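Local coordinates for exopolyphosphatase-related protein (Archaeoglobus fulgidus, PDB 3LLV), which probably binds NAD(P) through its N-terminal TrkA-N Rossmann domain, the part in this construct, while the full-length protein may also bind nucleic acid, at residues L66-V71 against S95-I100; V74-S79 against L85-A90; V32-V35 against K41-L44; K107-F112 against V120-D125. All blocks are in the same frame, centred on the assembly; numbering follows the deposited sequence.

Interaction 1 of 4, residues L66-V71 against S95-I100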
loop_
_atom_site.group_PDB
_atom_site.type_symbol
_atom_site.label_atom_id
_atom_site.label_comp_id
_atom_site.label_asym_id
_atom_site.label_seq_id
_atom_site.Cartn_x
_atom_site.Cartn_y
_atom_site.Cartn_z
ATOM N N LEU A 66 -4.742 14.264 5.331
ATOM C CA LEU A 66 -5.571 13.112 5.734
ATOM C C LEU A 66 -5.718 13.012 7.246
ATOM O O LEU A 66 -4.841 13.453 7.997
ATOM C CB LEU A 66 -4.972 11.811 5.203
ATOM C CG LEU A 66 -4.824 11.613 3.691
ATOM C CD1 LEU A 66 -3.988 10.365 3.435
ATOM C CD2 LEU A 66 -6.188 11.509 3.002
ATOM N N ASP A 67 -6.833 12.439 7.692
ATOM C CA ASP A 67 -7.000 12.134 9.105
ATOM C C ASP A 67 -6.504 10.712 9.293
ATOM O O ASP A 67 -7.222 9.753 9.027
ATOM C CB ASP A 67 -8.465 12.266 9.522
ATOM C CG ASP A 67 -8.672 12.055 11.019
ATOM O OD1 ASP A 67 -9.617 12.655 11.593
ATOM O OD2 ASP A 67 -7.898 11.285 11.629
ATOM N N LEU A 68 -5.290 10.564 9.757
ATOM C CA LEU A 68 -4.662 9.281 9.831
ATOM C C LEU A 68 -4.729 8.619 11.189
ATOM O O LEU A 68 -4.243 7.523 11.362
ATOM C CB LEU A 68 -3.209 9.409 9.446
ATOM C CG LEU A 68 -2.844 9.779 8.034
ATOM C CD1 LEU A 68 -1.418 10.128 8.025
ATOM C CD2 LEU A 68 -3.120 8.674 7.101
ATOM N N GLU A 69 -5.255 9.294 12.193
ATOM C CA GLU A 69 -5.130 8.727 13.530
ATOM C C GLU A 69 -6.048 7.523 13.744
ATOM O O GLU A 69 -5.697 6.663 14.514
ATOM C CB GLU A 69 -5.254 9.781 14.649
ATOM N N GLY A 70 -7.173 7.480 13.042
ATOM C CA GLY A 70 -8.056 6.335 13.015
ATOM C C GLY A 70 -7.837 5.239 11.960
ATOM O O GLY A 70 -8.515 4.246 11.959
ATOM N N VAL A 71 -6.877 5.438 11.074
ATOM C CA VAL A 71 -6.481 4.431 10.094
ATOM C C VAL A 71 -5.865 3.173 10.719
ATOM O O VAL A 71 -5.086 3.269 11.595
ATOM C CB VAL A 71 -5.503 5.037 9.100
ATOM C CG1 VAL A 71 -4.925 3.996 8.202
ATOM C CG2 VAL A 71 -6.148 6.045 8.284
ATOM N N SER A 95 3.639 10.790 10.220
ATOM C CA SER A 95 2.802 9.948 11.066
ATOM C C SER A 95 3.453 8.614 11.369
ATOM O O SER A 95 4.211 8.088 10.536
ATOM C CB SER A 95 1.479 9.674 10.344
ATOM O OG SER A 95 0.630 8.806 11.085
ATOM N N ASP A 96 3.134 8.074 12.539
ATOM C CA ASP A 96 3.531 6.705 12.882
ATOM C C ASP A 96 2.509 5.633 12.454
ATOM O O ASP A 96 2.631 4.459 12.855
ATOM C CB ASP A 96 3.881 6.594 14.377
ATOM C CG ASP A 96 2.652 6.632 15.282
ATOM O OD1 ASP A 96 1.526 6.844 14.778
ATOM O OD2 ASP A 96 2.839 6.481 16.518
ATOM N N VAL A 97 1.515 6.029 11.649
ATOM C CA VAL A 97 0.447 5.111 11.277
ATOM C C VAL A 97 1.012 3.769 10.776
ATOM O O VAL A 97 1.987 3.737 10.011
ATOM C CB VAL A 97 -0.530 5.743 10.248
ATOM C CG1 VAL A 97 0.220 6.185 8.956
ATOM C CG2 VAL A 97 -1.681 4.758 9.948
ATOM N N TYR A 98 0.431 2.663 11.225
ATOM C CA TYR A 98 0.947 1.347 10.857
ATOM C C TYR A 98 1.042 1.191 9.327
ATOM O O TYR A 98 0.087 1.530 8.610
ATOM C CB TYR A 98 -0.009 0.323 11.426
ATOM C CG TYR A 98 0.515 -1.079 11.471
ATOM C CD1 TYR A 98 1.159 -1.557 12.604
ATOM C CD2 TYR A 98 0.339 -1.945 10.390
ATOM C CE1 TYR A 98 1.627 -2.849 12.666
ATOM C CE2 TYR A 98 0.790 -3.273 10.458
ATOM C CZ TYR A 98 1.439 -3.700 11.597
ATOM O OH TYR A 98 1.908 -5.009 11.678
ATOM N N ALA A 99 2.202 0.732 8.843
ATOM C CA ALA A 99 2.436 0.601 7.394
ATOM C C ALA A 99 2.955 -0.777 7.045
ATOM O O ALA A 99 3.825 -1.331 7.747
ATOM C CB ALA A 99 3.407 1.666 6.892
ATOM N N ILE A 100 2.395 -1.347 5.976
ATOM C CA ILE A 100 2.876 -2.639 5.475
ATOM C C ILE A 100 3.360 -2.340 4.078
ATOM O O ILE A 100 2.637 -1.749 3.284
ATOM C CB ILE A 100 1.766 -3.681 5.409
ATOM C CG1 ILE A 100 1.109 -3.866 6.793
ATOM C CG2 ILE A 100 2.333 -5.008 4.841
ATOM C CD1 ILE A 100 -0.068 -4.836 6.773
#

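Interaction 2 of 4, residues V74-S79 against L85-A90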
loop_
_atom_site.group_PDB
_atom_site.type_symbol
_atom_site.label_atom_id
_atom_site.label_comp_id
_atom_site.label_asym_id
_atom_site.label_seq_id
_atom_site.Cartn_x
_atom_site.Cartn_y
_atom_site.Cartn_z
ATOM N N VAL A 74 -1.683 1.650 6.445
ATOM C CA VAL A 74 -1.372 2.168 5.142
ATOM C C VAL A 74 -0.637 1.049 4.414
ATOM O O VAL A 74 0.339 0.512 4.937
ATOM C CB VAL A 74 -0.483 3.422 5.250
ATOM C CG1 VAL A 74 0.028 3.865 3.855
ATOM C CG2 VAL A 74 -1.247 4.555 5.946
ATOM N N LEU A 75 -1.106 0.719 3.212
ATOM C CA LEU A 75 -0.544 -0.394 2.444
ATOM C C LEU A 75 0.223 0.193 1.256
ATOM O O LEU A 75 -0.350 0.856 0.398
ATOM C CB LEU A 75 -1.646 -1.353 1.987
ATOM C CG LEU A 75 -2.644 -1.806 3.042
ATOM C CD1 LEU A 75 -3.557 -2.835 2.400
ATOM C CD2 LEU A 75 -1.959 -2.387 4.285
ATOM N N ILE A 76 1.537 -0.010 1.251
ATOM C CA ILE A 76 2.374 0.547 0.185
ATOM C C ILE A 76 2.622 -0.629 -0.756
ATOM O O ILE A 76 3.407 -1.541 -0.431
ATOM C CB ILE A 76 3.679 1.157 0.756
ATOM C CG1 ILE A 76 3.351 2.334 1.697
ATOM C CG2 ILE A 76 4.599 1.635 -0.407
ATOM C CD1 ILE A 76 4.523 2.823 2.532
ATOM N N THR A 77 1.948 -0.614 -1.917
ATOM C CA THR A 77 1.821 -1.830 -2.748
ATOM C C THR A 77 2.487 -1.767 -4.118
ATOM O O THR A 77 2.414 -2.735 -4.874
ATOM C CB THR A 77 0.326 -2.216 -2.978
ATOM O OG1 THR A 77 -0.244 -1.281 -3.894
ATOM C CG2 THR A 77 -0.438 -2.181 -1.715
ATOM N N GLY A 78 3.113 -0.639 -4.462
ATOM C CA GLY A 78 3.748 -0.483 -5.772
ATOM C C GLY A 78 4.938 -1.403 -5.958
ATOM O O GLY A 78 5.503 -1.921 -4.990
ATOM N N SER A 79 5.349 -1.574 -7.208
ATOM C CA SER A 79 6.361 -2.588 -7.501
ATOM C C SER A 79 7.769 -1.988 -7.666
ATOM O O SER A 79 8.697 -2.679 -8.110
ATOM C CB SER A 79 5.928 -3.362 -8.746
ATOM O OG SER A 79 5.965 -2.502 -9.861
ATOM N N LEU A 85 10.350 3.287 -0.846
ATOM C CA LEU A 85 11.145 3.739 0.289
ATOM C C LEU A 85 10.909 5.238 0.473
ATOM O O LEU A 85 10.732 5.724 1.603
ATOM C CB LEU A 85 12.637 3.398 0.088
ATOM C CG LEU A 85 13.549 3.694 1.263
ATOM C CD1 LEU A 85 13.178 2.802 2.472
ATOM C CD2 LEU A 85 14.989 3.424 0.877
ATOM N N LYS A 86 10.863 5.963 -0.649
ATOM C CA LYS A 86 10.570 7.392 -0.612
ATOM C C LYS A 86 9.185 7.654 -0.037
ATOM O O LYS A 86 9.004 8.602 0.761
ATOM C CB LYS A 86 10.706 7.991 -2.003
ATOM C CG LYS A 86 12.138 8.221 -2.420
ATOM C CD LYS A 86 12.174 8.740 -3.851
ATOM C CE LYS A 86 13.469 9.475 -4.153
ATOM N NZ LYS A 86 14.667 8.618 -3.934
ATOM N N ILE A 87 8.224 6.807 -0.408
ATOM C CA ILE A 87 6.859 6.951 0.094
ATOM C C ILE A 87 6.830 6.727 1.599
ATOM O O ILE A 87 6.251 7.524 2.363
ATOM C CB ILE A 87 5.906 5.945 -0.590
ATOM C CG1 ILE A 87 5.716 6.312 -2.080
ATOM C CG2 ILE A 87 4.605 5.841 0.177
ATOM C CD1 ILE A 87 5.085 5.197 -2.874
ATOM N N LEU A 88 7.506 5.668 2.034
ATOM C CA LEU A 88 7.524 5.301 3.451
ATOM C C LEU A 88 8.184 6.430 4.271
ATOM O O LEU A 88 7.715 6.753 5.353
ATOM C CB LEU A 88 8.306 3.993 3.637
ATOM C CG LEU A 88 8.616 3.544 5.080
ATOM C CD1 LEU A 88 7.309 3.348 5.867
ATOM C CD2 LEU A 88 9.452 2.249 5.075
ATOM N N LYS A 89 9.268 7.010 3.754
ATOM C CA LYS A 89 9.953 8.080 4.482
ATOM C C LYS A 89 9.088 9.339 4.576
ATOM O O LYS A 89 9.085 9.991 5.621
ATOM C CB LYS A 89 11.290 8.385 3.811
ATOM C CG LYS A 89 12.338 7.289 4.120
ATOM C CD LYS A 89 13.668 7.517 3.387
ATOM C CE LYS A 89 14.624 6.373 3.668
ATOM N NZ LYS A 89 15.893 6.462 2.895
ATOM N N ALA A 90 8.385 9.678 3.487
ATOM C CA ALA A 90 7.435 10.811 3.480
ATOM C C ALA A 90 6.337 10.594 4.526
ATOM O O ALA A 90 6.034 11.485 5.347
ATOM C CB ALA A 90 6.806 11.021 2.068
#

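Interaction 3 of 4, residues V32-V35 against K41-L44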
loop_
_atom_site.group_PDB
_atom_site.type_symbol
_atom_site.label_atom_id
_atom_site.label_comp_id
_atom_site.label_asym_id
_atom_site.label_seq_id
_atom_site.Cartn_x
_atom_site.Cartn_y
_atom_site.Cartn_z
ATOM N N VAL A 32 -11.899 2.123 2.315
ATOM C CA VAL A 32 -10.561 2.157 1.704
ATOM C C VAL A 32 -10.413 3.370 0.804
ATOM O O VAL A 32 -11.325 3.706 0.051
ATOM C CB VAL A 32 -10.284 0.891 0.826
ATOM C CG1 VAL A 32 -8.806 0.821 0.438
ATOM C CG2 VAL A 32 -10.731 -0.382 1.535
ATOM N N LEU A 33 -9.253 4.018 0.879
ATOM C CA LEU A 33 -8.915 5.072 -0.062
ATOM C C LEU A 33 -7.746 4.573 -0.873
ATOM O O LEU A 33 -6.730 4.173 -0.291
ATOM C CB LEU A 33 -8.489 6.348 0.661
ATOM C CG LEU A 33 -7.998 7.517 -0.208
ATOM C CD1 LEU A 33 -9.156 8.100 -1.008
ATOM C CD2 LEU A 33 -7.301 8.595 0.646
ATOM N N ALA A 34 -7.886 4.627 -2.190
ATOM C CA ALA A 34 -6.793 4.272 -3.091
ATOM C C ALA A 34 -6.030 5.546 -3.458
ATOM O O ALA A 34 -6.638 6.597 -3.706
ATOM C CB ALA A 34 -7.335 3.585 -4.334
ATOM N N VAL A 35 -4.701 5.459 -3.474
ATOM C CA VAL A 35 -3.860 6.616 -3.764
ATOM C C VAL A 35 -2.841 6.241 -4.842
ATOM O O VAL A 35 -2.164 5.229 -4.732
ATOM C CB VAL A 35 -3.096 7.098 -2.492
ATOM C CG1 VAL A 35 -2.249 8.322 -2.807
ATOM C CG2 VAL A 35 -4.065 7.409 -1.354
ATOM N N LYS A 41 -5.634 5.431 -13.827
ATOM C CA LYS A 41 -5.948 4.340 -12.928
ATOM C C LYS A 41 -6.901 4.785 -11.824
ATOM O O LYS A 41 -7.779 4.017 -11.421
ATOM C CB LYS A 41 -4.667 3.749 -12.335
ATOM C CG LYS A 41 -3.860 2.919 -13.308
ATOM C CD LYS A 41 -2.581 2.388 -12.633
ATOM C CE LYS A 41 -1.653 1.652 -13.606
ATOM N NZ LYS A 41 -1.136 2.528 -14.688
ATOM N N ILE A 42 -6.706 6.003 -11.322
ATOM C CA ILE A 42 -7.539 6.530 -10.231
ATOM C C ILE A 42 -8.952 6.800 -10.744
ATOM O O ILE A 42 -9.943 6.369 -10.146
ATOM C CB ILE A 42 -6.909 7.785 -9.563
ATOM C CG1 ILE A 42 -5.723 7.390 -8.657
ATOM C CG2 ILE A 42 -7.962 8.584 -8.756
ATOM C CD1 ILE A 42 -6.041 6.312 -7.574
ATOM N N GLU A 43 -9.036 7.462 -11.887
ATOM C CA GLU A 43 -10.339 7.698 -12.527
ATOM C C GLU A 43 -11.139 6.411 -12.813
ATOM O O GLU A 43 -12.365 6.404 -12.649
ATOM C CB GLU A 43 -10.205 8.592 -13.769
ATOM C CG GLU A 43 -9.924 10.076 -13.423
ATOM C CD GLU A 43 -9.758 10.984 -14.646
ATOM O OE1 GLU A 43 -9.982 10.530 -15.791
ATOM O OE2 GLU A 43 -9.403 12.171 -14.460
ATOM N N LEU A 44 -10.495 5.311 -13.233
ATOM C CA LEU A 44 -11.230 4.044 -13.368
ATOM C C LEU A 44 -11.683 3.508 -12.079
ATOM O O LEU A 44 -12.726 2.996 -11.977
ATOM C CB LEU A 44 -10.445 2.935 -14.049
#

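Interaction 4 of 4, residues K107-F112 against V120-D125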
loop_
_atom_site.group_PDB
_atom_site.type_symbol
_atom_site.label_atom_id
_atom_site.label_comp_id
_atom_site.label_asym_id
_atom_site.label_seq_id
_atom_site.Cartn_x
_atom_site.Cartn_y
_atom_site.Cartn_z
ATOM N N LYS A 107 17.525 -8.096 -0.256
ATOM C CA LYS A 107 18.606 -7.335 0.377
ATOM C C LYS A 107 18.135 -6.005 0.988
ATOM O O LYS A 107 18.798 -5.452 1.872
ATOM C CB LYS A 107 19.770 -7.092 -0.599
ATOM C CG LYS A 107 19.437 -6.072 -1.701
ATOM C CD LYS A 107 20.605 -5.980 -2.688
ATOM C CE LYS A 107 20.304 -5.037 -3.843
ATOM N NZ LYS A 107 21.548 -4.663 -4.563
ATOM N N LYS A 108 16.989 -5.520 0.519
ATOM C CA LYS A 108 16.452 -4.218 0.935
ATOM C C LYS A 108 15.515 -4.281 2.126
ATOM O O LYS A 108 15.086 -3.240 2.614
ATOM C CB LYS A 108 15.781 -3.503 -0.258
ATOM C CG LYS A 108 16.771 -3.210 -1.397
ATOM C CD LYS A 108 16.167 -2.383 -2.516
ATOM C CE LYS A 108 17.241 -2.165 -3.605
ATOM N NZ LYS A 108 16.807 -1.316 -4.747
ATOM N N LYS A 109 15.215 -5.480 2.631
ATOM C CA LYS A 109 14.233 -5.609 3.712
ATOM C C LYS A 109 14.633 -4.749 4.928
ATOM O O LYS A 109 13.810 -4.008 5.479
ATOM C CB LYS A 109 14.006 -7.086 4.101
ATOM C CG LYS A 109 12.919 -7.297 5.150
ATOM C CD LYS A 109 12.740 -8.777 5.486
ATOM C CE LYS A 109 11.954 -8.983 6.779
ATOM N NZ LYS A 109 11.853 -10.414 7.190
ATOM N N GLU A 110 15.898 -4.850 5.325
ATOM C CA GLU A 110 16.381 -4.184 6.533
ATOM C C GLU A 110 16.233 -2.670 6.461
ATOM O O GLU A 110 15.770 -2.049 7.421
ATOM C CB GLU A 110 17.833 -4.558 6.839
ATOM C CG GLU A 110 18.370 -3.938 8.147
ATOM C CD GLU A 110 17.554 -4.315 9.395
ATOM O OE1 GLU A 110 16.822 -5.334 9.369
ATOM O OE2 GLU A 110 17.660 -3.591 10.419
ATOM N N GLU A 111 16.608 -2.083 5.324
ATOM C CA GLU A 111 16.460 -0.634 5.168
ATOM C C GLU A 111 15.000 -0.171 5.245
ATOM O O GLU A 111 14.730 0.922 5.755
ATOM C CB GLU A 111 17.165 -0.103 3.920
ATOM C CG GLU A 111 16.468 -0.386 2.619
ATOM C CD GLU A 111 17.196 0.214 1.414
ATOM O OE1 GLU A 111 16.765 -0.066 0.279
ATOM O OE2 GLU A 111 18.186 0.960 1.589
ATOM N N PHE A 112 14.058 -1.002 4.782
ATOM C CA PHE A 112 12.644 -0.664 4.931
ATOM C C PHE A 112 12.221 -0.736 6.404
ATOM O O PHE A 112 11.488 0.138 6.895
ATOM C CB PHE A 112 11.764 -1.539 4.034
ATOM C CG PHE A 112 11.695 -1.055 2.608
ATOM C CD1 PHE A 112 10.646 -0.223 2.194
ATOM C CD2 PHE A 112 12.690 -1.383 1.706
ATOM C CE1 PHE A 112 10.598 0.239 0.898
ATOM C CE2 PHE A 112 12.651 -0.933 0.401
ATOM C CZ PHE A 112 11.591 -0.105 -0.008
ATOM N N VAL A 120 7.122 -5.868 6.344
ATOM C CA VAL A 120 7.546 -5.944 4.965
ATOM C C VAL A 120 6.937 -7.188 4.300
ATOM O O VAL A 120 7.033 -8.296 4.838
ATOM C CB VAL A 120 9.074 -5.918 4.873
ATOM C CG1 VAL A 120 9.555 -6.374 3.468
ATOM C CG2 VAL A 120 9.576 -4.526 5.216
ATOM N N VAL A 121 6.305 -7.002 3.141
ATOM C CA VAL A 121 5.872 -8.133 2.328
ATOM C C VAL A 121 6.919 -8.265 1.226
ATOM O O VAL A 121 6.954 -7.452 0.309
ATOM C CB VAL A 121 4.480 -7.882 1.740
ATOM C CG1 VAL A 121 4.136 -8.905 0.624
ATOM C CG2 VAL A 121 3.424 -7.931 2.850
ATOM N N LEU A 122 7.775 -9.247 1.345
ATOM C CA LEU A 122 8.727 -9.511 0.297
ATOM C C LEU A 122 8.056 -10.286 -0.803
ATOM O O LEU A 122 7.486 -11.259 -0.544
ATOM C CB LEU A 122 9.880 -10.368 0.820
ATOM C CG LEU A 122 10.974 -9.672 1.603
ATOM C CD1 LEU A 122 11.979 -10.707 2.128
ATOM C CD2 LEU A 122 11.679 -8.699 0.758
ATOM N N VAL A 123 8.214 -9.845 -2.033
ATOM C CA VAL A 123 7.528 -10.479 -3.162
ATOM C C VAL A 123 7.886 -11.966 -3.222
ATOM O O VAL A 123 6.999 -12.812 -3.359
ATOM C CB VAL A 123 7.779 -9.728 -4.469
ATOM C CG1 VAL A 123 7.164 -10.487 -5.670
ATOM C CG2 VAL A 123 7.115 -8.359 -4.344
ATOM N N ALA A 124 9.166 -12.278 -3.036
ATOM C CA ALA A 124 9.619 -13.666 -3.149
ATOM C C ALA A 124 8.957 -14.538 -2.088
ATOM O O ALA A 124 8.598 -15.669 -2.366
ATOM C CB ALA A 124 11.123 -13.772 -3.046
ATOM N N ASP A 125 8.831 -14.020 -0.869
ATOM C CA ASP A 125 8.118 -14.745 0.205
ATOM C C ASP A 125 6.637 -14.975 -0.131
ATOM O O ASP A 125 6.102 -16.063 0.110
ATOM C CB ASP A 125 8.175 -13.977 1.540
ATOM C CG ASP A 125 9.509 -14.073 2.236
ATOM O OD1 ASP A 125 10.405 -14.827 1.780
ATOM O OD2 ASP A 125 9.661 -13.367 3.270
HETATM O O HOH W 1 9.003 -10.032 5.846
#

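Interaction 1 of 4, residues L66-V71 against S95-I100
Leu68 CD1 rests on Ser95 CB at 3.7 Å, with OG only a little farther off, while that hydroxyl accepts a hydrogen bond from its own backbone. With OG anti to the backbone N (chi1 177°), the Val97 N to Ser95 OG distance is 3.0 Å and the N-H...O angle 152°. This is an ST turn, and it fixes the rotation of the serine while it bends the chain before strand 99-103. With alanine in place of Ser95 a carbon would still face Leu68, but Val97 N would lose the acceptor that closes the turn, and the chain ahead of the strand is likely to be less firmly fixed. In Rossmann terms, two connections at the same end of the parallel sheet meet: the loop between helix 60-65 and strand 73-76, and the one entering strand 99-103. Arg92 braces the second by hydrogen bonds to the carbonyls of Ser95 and Val97. Val97 CG2 comes within 3.8 Å of Val71 CG1, the two side chains crossing at a slant, and also rests 4.0 Å from Leu68 O, while Val97 CG1 stands 4.4 Å from Leu68 CD1.

Interaction 2 of 4, residues V74-S79 against L85-A90
Ile87 is the first residue of the 85-90 helical segment to touch the strand, and it does so with its CG2 branch. That methyl sits 3.8 Å from Ile76 CD1 and 4.0 Å from Ile76 CG1, the two side chains running antiparallel past one another. Ile76 can reach the helix because its longer branch is nearly fully extended (chi2 168°), which carries CD1 out from the sheet. Beyond this pair, Ile87 also packs on Ile12 of the neighbouring strand and on Tyr63. One residue further on, Leu88 offers the base of its side chain: Ile76 CD1 comes to 4.0 Å from Leu88 CA and 4.1 Å from Leu88 CB. A chi1 of 171° swings Leu88 CG away from its own amide nitrogen, and the branched end continues past the isoleucine to Phe112 and Ala115. Ala90, a turn after Ile87, turns to Tyr63 and Glu60 of helix 60-65. The helix is thus laid on the sheet as the crossover of the beta-alpha-beta unit formed by strand 73-76, helix 81-94 and strand 99-103. No hydrogen bond crosses the contact. The backbone bonds stay within the helix, as in Lys89 N to Leu85 O at 2.9 Å, or run between strands, as where Ile76 pairs with Ile100; helix and strand are therefore joined here by buried aliphatic packing, which depends on shape rather than on directed bonds.

Interaction 3 of 4, residues V32-V35 against K41-L44
Ile42 touches strand 32-35 through a single methyl, CD1, and meets mostly backbone there. Its closest partner is the carbonyl of Ala34, with Ile42 CD1 at 3.9 Å from Ala34 O and 4.2 Å from Ala34 C. The same methyl, 4.2 Å from Val35 C, sits over the carbonyl of Ala34 and reaches on to the start of the following peptide. Ala34 CB, which points toward the helix, stands 4.4 Å from Ile42 CD1 and completes this thin first shell. The methyl arrives there through a folded side chain: chi1 is -75° and chi2 -54°, a bend that brings the end nearer to the strand than the direction of CB alone would suggest. The alanine gives the isoleucine little bulk to negotiate, and all the interactions are van der Waals contacts. In the next shell, the backbone of Ala34 is hydrogen-bonded to Asp51 and Val53, which holds this part of the strand in the sheet. The start of the helix is steadied by a hydrogen bond between Lys41 N and Ser38 OG. Val35 sends its side chain to the other face, against Ile10 and Ile12. Strand 32-36, helix 39-47 and strand 51-54 form a beta-alpha-beta unit, in which Ile42 also spans to Ala52 and Ile54 of the outermost strand, while Ala34 reaches Val22 of helix 16-27 and both residues pack on Ser14.

Interaction 4 of 4, residues K107-F112 against V120-D125
Lys109 lies across Val120 and Leu122 in the last beta-alpha-beta unit of the Rossmann sheet, where helix 109-114 links strand 99-103 to the outermost strand 119-122. Its CB points at that strand; the side chain starts out trans (chi1 -176°) and, extended, is sent across the strand. CG is the first atom to touch, 3.9 Å from Val120 CG1, the lysine and valine side chains crossing at a slant. At the next carbon the partner changes: Lys109 CD packs 3.9 Å from Leu122 CD1, with the two side chains roughly at right angles. CE carries the chain on to the ammonium, which meets the strand only by way of a water. Lys109 NZ gives a weak hydrogen bond of 3.2 Å to this water, which in turn donates to Val120 O at 2.8 Å. The aliphatic part of the lysine thus shields apolar side chains while its charge stays with polar atoms. Asp125, in the first turn of the following helix, has OD2 5.4 Å from Lys109 NZ; this is too far for a salt bridge, though the opposite charges may still attract. The second methyl of Val120, CG2, lies 3.9 Å from Phe112 CB. The ring beyond leads away from the strand toward Asn84 and Leu85 of helix 81-94, and its edge meets Lys108 O in the plane of the ring, with Phe112 CD2 3.2 Å from that oxygen.

How the interactions relate
From the N terminus, interaction 3 closes the first short loop, strand 32-36 returning through helix 39-47 near one border of the sheet. Interaction 1 opens later, at the loop after helix 60-65, and closes at the entry to strand 99-103; the whole of interaction 2 lies within that span, so these two nest. Their strands also pair, Tyr98 O to Val74 N and Ile100 O to Ile76 N. Interaction 4 follows in series at the opposite border, its centre about 25 Å from that of interaction 3. Packing connects the steps: Leu66 meets Leu33, Ile100 meets Val121, and Leu85 and Leu88 meet Phe112, so that loop, strands and helices from successive beta-alpha-beta units are packed on one parallel sheet.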